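Local coordinates for regulatory protein RapF (Bacillus subtilis, PDB 4I9E) that blocks the competence transcription factor ComA by binding its DNA-binding domain, and is itself bound by the PhrF peptide through its TPR domain, at residues A[17-22]-A[57-62]; A[52-57]-A[99-104]. All coordinates share one frame; numbering follows the deposited sequence.

Contact 1: A[17-22]-A[57-62]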
ATOM      1  N   ASN A  17     -16.419  17.445  14.748  1.00 26.78           N
ATOM      2  CA  ASN A  17     -15.090  18.108  14.760  1.00 27.11           C
ATOM      3  C   ASN A  17     -15.189  19.594  14.637  1.00 28.14           C
ATOM      4  O   ASN A  17     -14.455  20.326  15.311  1.00 27.49           O
ATOM      5  CB  ASN A  17     -14.162  17.611  13.652  1.00 25.71           C
ATOM      6  CG  ASN A  17     -13.824  16.077  13.737  1.00 27.81           C
ATOM      7  OD1 ASN A  17     -13.214  15.557  12.805  1.00 30.46           O
ATOM      8  ND2 ASN A  17     -14.207  15.378  14.821  1.00 21.65           N
ATOM      9  N   GLU A  18     -16.092  20.058  13.753  1.00 29.37           N
ATOM     10  CA  GLU A  18     -16.306  21.480  13.615  1.00 31.35           C
ATOM     11  C   GLU A  18     -16.895  22.118  14.879  1.00 29.27           C
ATOM     12  O   GLU A  18     -16.419  23.172  15.322  1.00 28.90           O
ATOM     13  CB  GLU A  18     -16.960  21.858  12.270  1.00 30.78           C
ATOM     14  CG  GLU A  18     -18.413  21.750  12.188  1.00 37.99           C
ATOM     15  CD  GLU A  18     -18.967  22.126  10.778  1.00 39.01           C
ATOM     16  OE1 GLU A  18     -18.847  21.315   9.804  1.00 42.82           O
ATOM     17  OE2 GLU A  18     -19.517  23.267  10.686  1.00 43.15           O
ATOM     18  N   TRP A  19     -17.868  21.436  15.484  1.00 28.72           N
ATOM     19  CA  TRP A  19     -18.442  21.798  16.784  1.00 28.32           C
ATOM     20  C   TRP A  19     -17.329  21.980  17.816  1.00 29.03           C
ATOM     21  O   TRP A  19     -17.279  23.014  18.517  1.00 29.70           O
ATOM     22  CB  TRP A  19     -19.465  20.707  17.207  1.00 28.13           C
ATOM     23  CG  TRP A  19     -20.109  20.864  18.556  1.00 26.61           C
ATOM     24  CD1 TRP A  19     -20.223  22.017  19.267  1.00 28.24           C
ATOM     25  CD2 TRP A  19     -20.816  19.861  19.309  1.00 28.82           C
ATOM     26  NE1 TRP A  19     -20.887  21.803  20.435  1.00 30.00           N
ATOM     27  CE2 TRP A  19     -21.263  20.478  20.501  1.00 31.02           C
ATOM     28  CE3 TRP A  19     -21.060  18.485  19.130  1.00 31.68           C
ATOM     29  CZ2 TRP A  19     -21.966  19.764  21.526  1.00 27.61           C
ATOM     30  CZ3 TRP A  19     -21.774  17.787  20.142  1.00 28.27           C
ATOM     31  CH2 TRP A  19     -22.197  18.439  21.322  1.00 26.37           C
ATOM     32  N   TYR A  20     -16.419  21.000  17.902  1.00 29.40           N
ATOM     33  CA  TYR A  20     -15.232  21.124  18.741  1.00 29.67           C
ATOM     34  C   TYR A  20     -14.384  22.334  18.465  1.00 29.00           C
ATOM     35  O   TYR A  20     -13.892  22.976  19.401  1.00 28.83           O
ATOM     36  CB  TYR A  20     -14.365  19.889  18.628  1.00 30.28           C
ATOM     37  CG  TYR A  20     -13.299  19.792  19.723  1.00 33.73           C
ATOM     38  CD1 TYR A  20     -13.525  20.311  21.003  1.00 31.69           C
ATOM     39  CD2 TYR A  20     -12.062  19.150  19.478  1.00 34.54           C
ATOM     40  CE1 TYR A  20     -12.548  20.185  22.007  1.00 37.35           C
ATOM     41  CE2 TYR A  20     -11.093  19.048  20.447  1.00 35.05           C
ATOM     42  CZ  TYR A  20     -11.332  19.559  21.711  1.00 36.26           C
ATOM     43  OH  TYR A  20     -10.374  19.434  22.688  1.00 36.41           O
ATOM     44  N   MET A  21     -14.163  22.638  17.180  1.00 28.82           N
ATOM     45  CA  MET A  21     -13.465  23.850  16.801  1.00 28.33           C
ATOM     46  C   MET A  21     -14.199  25.104  17.316  1.00 28.29           C
ATOM     47  O   MET A  21     -13.573  26.042  17.761  1.00 28.66           O
ATOM     48  CB  MET A  21     -13.273  23.926  15.292  1.00 28.74           C
ATOM     49  CG  MET A  21     -12.302  22.899  14.712  1.00 34.92           C
ATOM     50  SD  MET A  21     -10.767  22.704  15.687  1.00 44.56           S
ATOM     51  CE  MET A  21      -9.881  24.184  15.205  1.00 41.54           C
ATOM     52  N   TYR A  22     -15.531  25.117  17.290  1.00 27.83           N
ATOM     53  CA  TYR A  22     -16.254  26.261  17.764  1.00 27.68           C
ATOM     54  C   TYR A  22     -16.215  26.336  19.268  1.00 28.03           C
ATOM     55  O   TYR A  22     -16.277  27.409  19.832  1.00 28.70           O
ATOM     56  CB  TYR A  22     -17.695  26.186  17.300  1.00 26.48           C
ATOM     57  CG  TYR A  22     -17.843  26.153  15.799  1.00 26.69           C
ATOM     58  CD1 TYR A  22     -16.782  26.515  14.984  1.00 27.21           C
ATOM     59  CD2 TYR A  22     -19.048  25.778  15.194  1.00 23.66           C
ATOM     60  CE1 TYR A  22     -16.881  26.473  13.592  1.00 24.58           C
ATOM     61  CE2 TYR A  22     -19.155  25.750  13.806  1.00 24.88           C
ATOM     62  CZ  TYR A  22     -18.058  26.131  13.012  1.00 25.54           C
ATOM     63  OH  TYR A  22     -18.109  26.120  11.606  1.00 30.40           O
ATOM     64  N   LEU A  57     -19.068  12.734  24.521  1.00 35.46           N
ATOM     65  CA  LEU A  57     -17.881  13.410  25.002  1.00 35.39           C
ATOM     66  C   LEU A  57     -17.909  14.890  24.680  1.00 35.55           C
ATOM     67  O   LEU A  57     -17.591  15.685  25.584  1.00 36.01           O
ATOM     68  CB  LEU A  57     -16.611  12.743  24.460  1.00 36.50           C
ATOM     69  CG  LEU A  57     -16.462  11.278  24.970  1.00 36.16           C
ATOM     70  CD1 LEU A  57     -15.476  10.558  24.165  1.00 31.97           C
ATOM     71  CD2 LEU A  57     -16.057  11.256  26.469  1.00 32.33           C
ATOM     72  N   MET A  58     -18.301  15.274  23.435  1.00 35.29           N
ATOM     73  CA  MET A  58     -18.348  16.690  23.012  1.00 34.50           C
ATOM     74  C   MET A  58     -19.456  17.418  23.710  1.00 33.80           C
ATOM     75  O   MET A  58     -19.358  18.615  23.934  1.00 34.16           O
ATOM     76  CB  MET A  58     -18.579  16.871  21.508  1.00 33.92           C
ATOM     77  CG  MET A  58     -17.360  17.006  20.726  1.00 38.06           C
ATOM     78  SD  MET A  58     -16.361  18.385  21.194  1.00 32.43           S
ATOM     79  CE  MET A  58     -17.581  19.526  20.718  1.00 41.32           C
ATOM     80  N   GLU A  59     -20.528  16.708  24.000  1.00 34.26           N
ATOM     81  CA  GLU A  59     -21.629  17.232  24.838  1.00 36.01           C
ATOM     82  C   GLU A  59     -21.096  17.678  26.205  1.00 35.49           C
ATOM     83  O   GLU A  59     -21.238  18.857  26.623  1.00 36.86           O
ATOM     84  CB  GLU A  59     -22.775  16.218  24.933  1.00 35.83           C
ATOM     85  CG  GLU A  59     -23.886  16.538  25.898  1.00 43.23           C
ATOM     86  CD  GLU A  59     -24.589  17.851  25.592  1.00 51.46           C
ATOM     87  OE1 GLU A  59     -25.368  18.388  26.451  1.00 51.61           O
ATOM     88  OE2 GLU A  59     -24.354  18.340  24.465  1.00 55.04           O
ATOM     89  N   PHE A  60     -20.409  16.765  26.851  1.00 34.37           N
ATOM     90  CA  PHE A  60     -19.720  17.039  28.104  1.00 34.66           C
ATOM     91  C   PHE A  60     -18.657  18.164  27.974  1.00 33.26           C
ATOM     92  O   PHE A  60     -18.576  19.059  28.813  1.00 34.71           O
ATOM     93  CB  PHE A  60     -19.109  15.705  28.616  1.00 36.04           C
ATOM     94  CG  PHE A  60     -18.427  15.839  29.915  1.00 39.99           C
ATOM     95  CD1 PHE A  60     -19.077  15.477  31.086  1.00 45.46           C
ATOM     96  CD2 PHE A  60     -17.145  16.361  29.990  1.00 41.55           C
ATOM     97  CE1 PHE A  60     -18.443  15.653  32.327  1.00 49.04           C
ATOM     98  CE2 PHE A  60     -16.510  16.547  31.221  1.00 46.19           C
ATOM     99  CZ  PHE A  60     -17.149  16.206  32.383  1.00 44.96           C
ATOM    100  N   ARG A  61     -17.836  18.133  26.935  1.00 31.10           N
ATOM    101  CA  ARG A  61     -16.924  19.248  26.646  1.00 31.54           C
ATOM    102  C   ARG A  61     -17.597  20.655  26.331  1.00 32.00           C
ATOM    103  O   ARG A  61     -17.046  21.740  26.601  1.00 32.02           O
ATOM    104  CB  ARG A  61     -15.963  18.825  25.556  1.00 30.29           C
ATOM    105  CG  ARG A  61     -14.914  19.830  25.188  1.00 30.72           C
ATOM    106  CD  ARG A  61     -13.948  20.115  26.359  1.00 31.15           C
ATOM    107  NE  ARG A  61     -12.998  21.163  25.981  1.00 26.77           N
ATOM    108  CZ  ARG A  61     -13.287  22.447  25.931  1.00 27.92           C
ATOM    109  NH1 ARG A  61     -14.528  22.875  26.238  1.00 28.47           N
ATOM    110  NH2 ARG A  61     -12.345  23.297  25.553  1.00 25.17           N
ATOM    111  N   HIS A  62     -18.782  20.615  25.771  1.00 31.43           N
ATOM    112  CA  HIS A  62     -19.550  21.795  25.534  1.00 32.81           C
ATOM    113  C   HIS A  62     -20.037  22.372  26.859  1.00 34.75           C
ATOM    114  O   HIS A  62     -19.922  23.610  27.087  1.00 35.05           O
ATOM    115  CB  HIS A  62     -20.793  21.416  24.703  1.00 32.71           C
ATOM    116  CG  HIS A  62     -21.553  22.601  24.228  1.00 33.21           C
ATOM    117  ND1 HIS A  62     -22.431  23.288  25.033  1.00 34.72           N
ATOM    118  CD2 HIS A  62     -21.553  23.238  23.045  1.00 30.04           C
ATOM    119  CE1 HIS A  62     -22.938  24.299  24.361  1.00 31.30           C
ATOM    120  NE2 HIS A  62     -22.443  24.277  23.147  1.00 30.65           N
TER

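Contact 2: A[52-57]-A[99-104]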
ATOM      1  N   HIS A  52     -21.870   8.150  18.381  1.00 42.23           N
ATOM      2  CA  HIS A  52     -22.536   8.302  19.685  1.00 43.33           C
ATOM      3  C   HIS A  52     -21.617   8.511  20.882  1.00 43.01           C
ATOM      4  O   HIS A  52     -21.899   9.342  21.727  1.00 44.85           O
ATOM      5  CB  HIS A  52     -23.574   7.209  19.949  1.00 43.95           C
ATOM      6  CG  HIS A  52     -24.639   7.153  18.903  1.00 43.54           C
ATOM      7  ND1 HIS A  52     -25.849   7.798  19.030  1.00 44.68           N
ATOM      8  CD2 HIS A  52     -24.653   6.571  17.685  1.00 42.36           C
ATOM      9  CE1 HIS A  52     -26.576   7.599  17.947  1.00 42.66           C
ATOM     10  NE2 HIS A  52     -25.872   6.856  17.112  1.00 45.75           N
ATOM     11  N   LEU A  53     -20.537   7.754  20.951  1.00 41.71           N
ATOM     12  CA  LEU A  53     -19.517   7.918  21.973  1.00 40.40           C
ATOM     13  C   LEU A  53     -18.862   9.268  21.825  1.00 37.70           C
ATOM     14  O   LEU A  53     -18.608   9.927  22.784  1.00 40.18           O
ATOM     15  CB  LEU A  53     -18.455   6.802  21.814  1.00 41.07           C
ATOM     16  CG  LEU A  53     -18.394   5.432  22.557  1.00 43.55           C
ATOM     17  CD1 LEU A  53     -19.650   5.030  23.331  1.00 42.42           C
ATOM     18  CD2 LEU A  53     -17.917   4.283  21.588  1.00 42.17           C
ATOM     19  N   TYR A  54     -18.543   9.662  20.617  1.00 35.50           N
ATOM     20  CA  TYR A  54     -17.957  10.955  20.357  1.00 33.88           C
ATOM     21  C   TYR A  54     -18.873  12.157  20.731  1.00 34.12           C
ATOM     22  O   TYR A  54     -18.428  13.102  21.371  1.00 33.19           O
ATOM     23  CB  TYR A  54     -17.575  11.030  18.898  1.00 32.40           C
ATOM     24  CG  TYR A  54     -16.675  12.187  18.538  1.00 29.71           C
ATOM     25  CD1 TYR A  54     -15.866  12.819  19.500  1.00 28.25           C
ATOM     26  CD2 TYR A  54     -16.629  12.654  17.210  1.00 27.55           C
ATOM     27  CE1 TYR A  54     -15.008  13.923  19.128  1.00 26.98           C
ATOM     28  CE2 TYR A  54     -15.795  13.731  16.850  1.00 23.71           C
ATOM     29  CZ  TYR A  54     -14.996  14.353  17.825  1.00 23.52           C
ATOM     30  OH  TYR A  54     -14.183  15.378  17.448  1.00 23.97           O
ATOM     31  N   TYR A  55     -20.143  12.055  20.368  1.00 33.95           N
ATOM     32  CA  TYR A  55     -21.127  13.050  20.644  1.00 34.60           C
ATOM     33  C   TYR A  55     -21.236  13.283  22.127  1.00 35.42           C
ATOM     34  O   TYR A  55     -21.324  14.449  22.541  1.00 36.32           O
ATOM     35  CB  TYR A  55     -22.530  12.684  20.071  1.00 35.64           C
ATOM     36  CG  TYR A  55     -23.507  13.808  20.306  1.00 36.79           C
ATOM     37  CD1 TYR A  55     -23.590  14.872  19.400  1.00 38.06           C
ATOM     38  CD2 TYR A  55     -24.302  13.864  21.445  1.00 34.95           C
ATOM     39  CE1 TYR A  55     -24.418  15.943  19.619  1.00 35.50           C
ATOM     40  CE2 TYR A  55     -25.161  14.951  21.644  1.00 36.18           C
ATOM     41  CZ  TYR A  55     -25.185  15.973  20.724  1.00 35.81           C
ATOM     42  OH  TYR A  55     -25.986  17.066  20.885  1.00 41.30           O
ATOM     43  N   SER A  56     -21.285  12.212  22.910  1.00 35.42           N
ATOM     44  CA  SER A  56     -21.402  12.319  24.369  1.00 37.08           C
ATOM     45  C   SER A  56     -20.270  13.091  24.960  1.00 36.34           C
ATOM     46  O   SER A  56     -20.482  13.924  25.867  1.00 37.03           O
ATOM     47  CB  SER A  56     -21.321  10.945  25.054  1.00 36.86           C
ATOM     48  OG  SER A  56     -22.586  10.410  25.049  1.00 41.15           O
ATOM     49  N   LEU A  57     -19.068  12.734  24.521  1.00 35.46           N
ATOM     50  CA  LEU A  57     -17.881  13.410  25.002  1.00 35.39           C
ATOM     51  C   LEU A  57     -17.909  14.890  24.680  1.00 35.55           C
ATOM     52  O   LEU A  57     -17.591  15.685  25.584  1.00 36.01           O
ATOM     53  CB  LEU A  57     -16.611  12.743  24.460  1.00 36.50           C
ATOM     54  CG  LEU A  57     -16.462  11.278  24.970  1.00 36.16           C
ATOM     55  CD1 LEU A  57     -15.476  10.558  24.165  1.00 31.97           C
ATOM     56  CD2 LEU A  57     -16.057  11.256  26.469  1.00 32.33           C
ATOM     57  N   GLY A  99      -7.490  14.198  25.343  1.00 37.31           N
ATOM     58  CA  GLY A  99      -6.749  13.264  24.507  1.00 35.18           C
ATOM     59  C   GLY A  99      -7.683  12.293  23.866  1.00 34.57           C
ATOM     60  O   GLY A  99      -7.453  11.901  22.752  1.00 35.39           O
ATOM     61  N   LEU A 100      -8.738  11.882  24.556  1.00 34.51           N
ATOM     62  CA  LEU A 100      -9.790  11.075  23.939  1.00 34.94           C
ATOM     63  C   LEU A 100     -10.587  11.812  22.821  1.00 34.93           C
ATOM     64  O   LEU A 100     -11.015  11.219  21.844  1.00 35.40           O
ATOM     65  CB  LEU A 100     -10.684  10.526  25.030  1.00 34.72           C
ATOM     66  CG  LEU A 100     -11.808   9.573  24.666  1.00 38.68           C
ATOM     67  CD1 LEU A 100     -11.235   8.413  23.829  1.00 39.26           C
ATOM     68  CD2 LEU A 100     -12.461   9.058  25.979  1.00 36.54           C
ATOM     69  N   LEU A 101     -10.777  13.116  22.957  1.00 35.85           N
ATOM     70  CA  LEU A 101     -11.414  13.930  21.914  1.00 35.50           C
ATOM     71  C   LEU A 101     -10.465  14.106  20.775  1.00 34.91           C
ATOM     72  O   LEU A 101     -10.908  14.077  19.635  1.00 35.72           O
ATOM     73  CB  LEU A 101     -11.817  15.352  22.411  1.00 35.02           C
ATOM     74  CG  LEU A 101     -12.936  15.437  23.456  1.00 33.88           C
ATOM     75  CD1 LEU A 101     -13.162  16.804  23.922  1.00 31.42           C
ATOM     76  CD2 LEU A 101     -14.200  14.790  23.038  1.00 30.79           C
ATOM     77  N   GLU A 102      -9.183  14.325  21.065  1.00 34.62           N
ATOM     78  CA  GLU A 102      -8.148  14.374  20.039  1.00 36.07           C
ATOM     79  C   GLU A 102      -8.009  13.068  19.201  1.00 36.07           C
ATOM     80  O   GLU A 102      -7.669  13.102  18.006  1.00 36.35           O
ATOM     81  CB  GLU A 102      -6.837  14.711  20.688  1.00 37.48           C
ATOM     82  CG  GLU A 102      -6.030  15.761  19.963  1.00 46.34           C
ATOM     83  CD  GLU A 102      -4.978  16.417  20.878  1.00 55.95           C
ATOM     84  OE1 GLU A 102      -5.373  17.183  21.812  1.00 56.95           O
ATOM     85  OE2 GLU A 102      -3.752  16.182  20.626  1.00 61.21           O
ATOM     86  N   TYR A 103      -8.313  11.937  19.827  1.00 34.90           N
ATOM     87  CA  TYR A 103      -8.371  10.658  19.180  1.00 34.78           C
ATOM     88  C   TYR A 103      -9.471  10.595  18.133  1.00 34.24           C
ATOM     89  O   TYR A 103      -9.232  10.239  16.975  1.00 35.28           O
ATOM     90  CB  TYR A 103      -8.587   9.529  20.231  1.00 34.42           C
ATOM     91  CG  TYR A 103      -9.080   8.289  19.572  1.00 33.97           C
ATOM     92  CD1 TYR A 103      -8.237   7.557  18.708  1.00 36.36           C
ATOM     93  CD2 TYR A 103     -10.378   7.840  19.762  1.00 30.92           C
ATOM     94  CE1 TYR A 103      -8.705   6.432  18.050  1.00 32.74           C
ATOM     95  CE2 TYR A 103     -10.852   6.713  19.095  1.00 29.67           C
ATOM     96  CZ  TYR A 103      -9.995   6.021  18.247  1.00 33.78           C
ATOM     97  OH  TYR A 103     -10.428   4.887  17.582  1.00 35.77           O
ATOM     98  N   TYR A 104     -10.687  10.883  18.560  1.00 33.15           N
ATOM     99  CA  TYR A 104     -11.867  10.865  17.715  1.00 32.20           C
ATOM    100  C   TYR A 104     -11.838  11.967  16.655  1.00 32.27           C
ATOM    101  O   TYR A 104     -12.287  11.761  15.508  1.00 32.69           O
ATOM    102  CB  TYR A 104     -13.076  11.121  18.609  1.00 32.80           C
ATOM    103  CG  TYR A 104     -13.605   9.877  19.287  1.00 33.72           C
ATOM    104  CD1 TYR A 104     -14.184   8.863  18.539  1.00 32.76           C
ATOM    105  CD2 TYR A 104     -13.532   9.715  20.656  1.00 33.20           C
ATOM    106  CE1 TYR A 104     -14.681   7.719  19.140  1.00 34.47           C
ATOM    107  CE2 TYR A 104     -14.076   8.577  21.256  1.00 32.45           C
ATOM    108  CZ  TYR A 104     -14.616   7.595  20.477  1.00 31.64           C
ATOM    109  OH  TYR A 104     -15.112   6.477  21.009  1.00 35.13           O
TER

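Contact 1: A[17-22]-A[57-62]
W19 and Y20 meet M58 inside the N-terminal 3-helix bundle of RapF, where helices 10-25 and 50-69 run nearly parallel, their axes 10.6 Å apart and 13° from alignment. M58 wedges its sulfur and methyl between the two aromatic side chains. Its chain bends at chi2 and chi3, which curls the methyl back over the pyrrole part of the indole: CE of M58 sits over one face of W19, 3.6 Å from the centroid of the five-membered ring, in a CH-pi contact. The same methyl rests against the backbone N of Y20. The sulfur takes the second ring, a Met-aromatic contact at an oblique angle, with SD of M58 3.4 Å from CD1 of Y20. W19 reaches across because its CG lies anti to the backbone N (chi1 177°), and its far end, CH2, arrives 3.6 Å from the backbone N of E59. The carboxylate of E59 only brushes the indole edge; its OE1 is salt-bridged to R35 of helix 28-42, the middle helix of the bundle along the chain. With an alanine in place of W19, the M58 methyl would probably lose its flat seat and a gap would open beside H62. That histidine meets the indole rim to rim, the planes 50° apart, with CD2 of H62 3.1 Å from NE1 of W19.

Contact 2: A[52-57]-A[99-104]
Y54 and Y104 interlock where the last helix of the 3-helix bundle, 50-69, leans on helix 95-115, which runs into the first predicted TPR repeat. The two short segments cross at -138°, axes 10.4 Å apart, and the packing is mostly of carbon against carbon, with no hydrogen bond across it. Each tyrosine puts its own CB over a face of the other's ring. CB of Y104 lies 3.5 Å from the centroid of the Y54 ring, and CB of Y54 stands 4.3 Å from the centroid of the Y104 ring. The side chains thus slide past each other in opposite directions, and the rings, though only 16° from parallel, barely overlap. Y103 backs the opposite face of Y104, so that ring is held as a plate between its neighbour and Y54. L57 is a second bump from helix 50-69. With CG anti to its carbonyl carbon (chi1 -64°), it drops CD1 into a hollow walled by L100 and Y104, 3.8 Å from CD2 of L100 and equally far from CE2 of Y104. L101 answers from the other helix: its CD2 presses on CB of L57 at 3.5 Å and also meets the edge of the Y54 ring. At the more exposed margin, the phenol end of Y104 abuts L53, with OH of Y104 3.5 Å from CB of L53.

Helix 50-69 carries both contacts, whose centres lie about 9 Å apart: contact 1 joins it to helix 10-25 within the bundle, and contact 2 joins it to helix 95-115. The segments alternate along the chain, 17-22, 52-57, 57-62, 99-104, with L57 shared. The two interfaces also touch directly. CD1 of L101 packs against CG of R61 and CE1 of Y20, while the ring of Y55 meets that of W19 with the planes about 40° apart. Side-chain packing therefore continues from the bundle to the start of the predicted TPR repeats. Because the bundle and linker form the ComA-binding surface, this continuity is consistent with a physical connection between that surface and the TPR domain that binds PhrF.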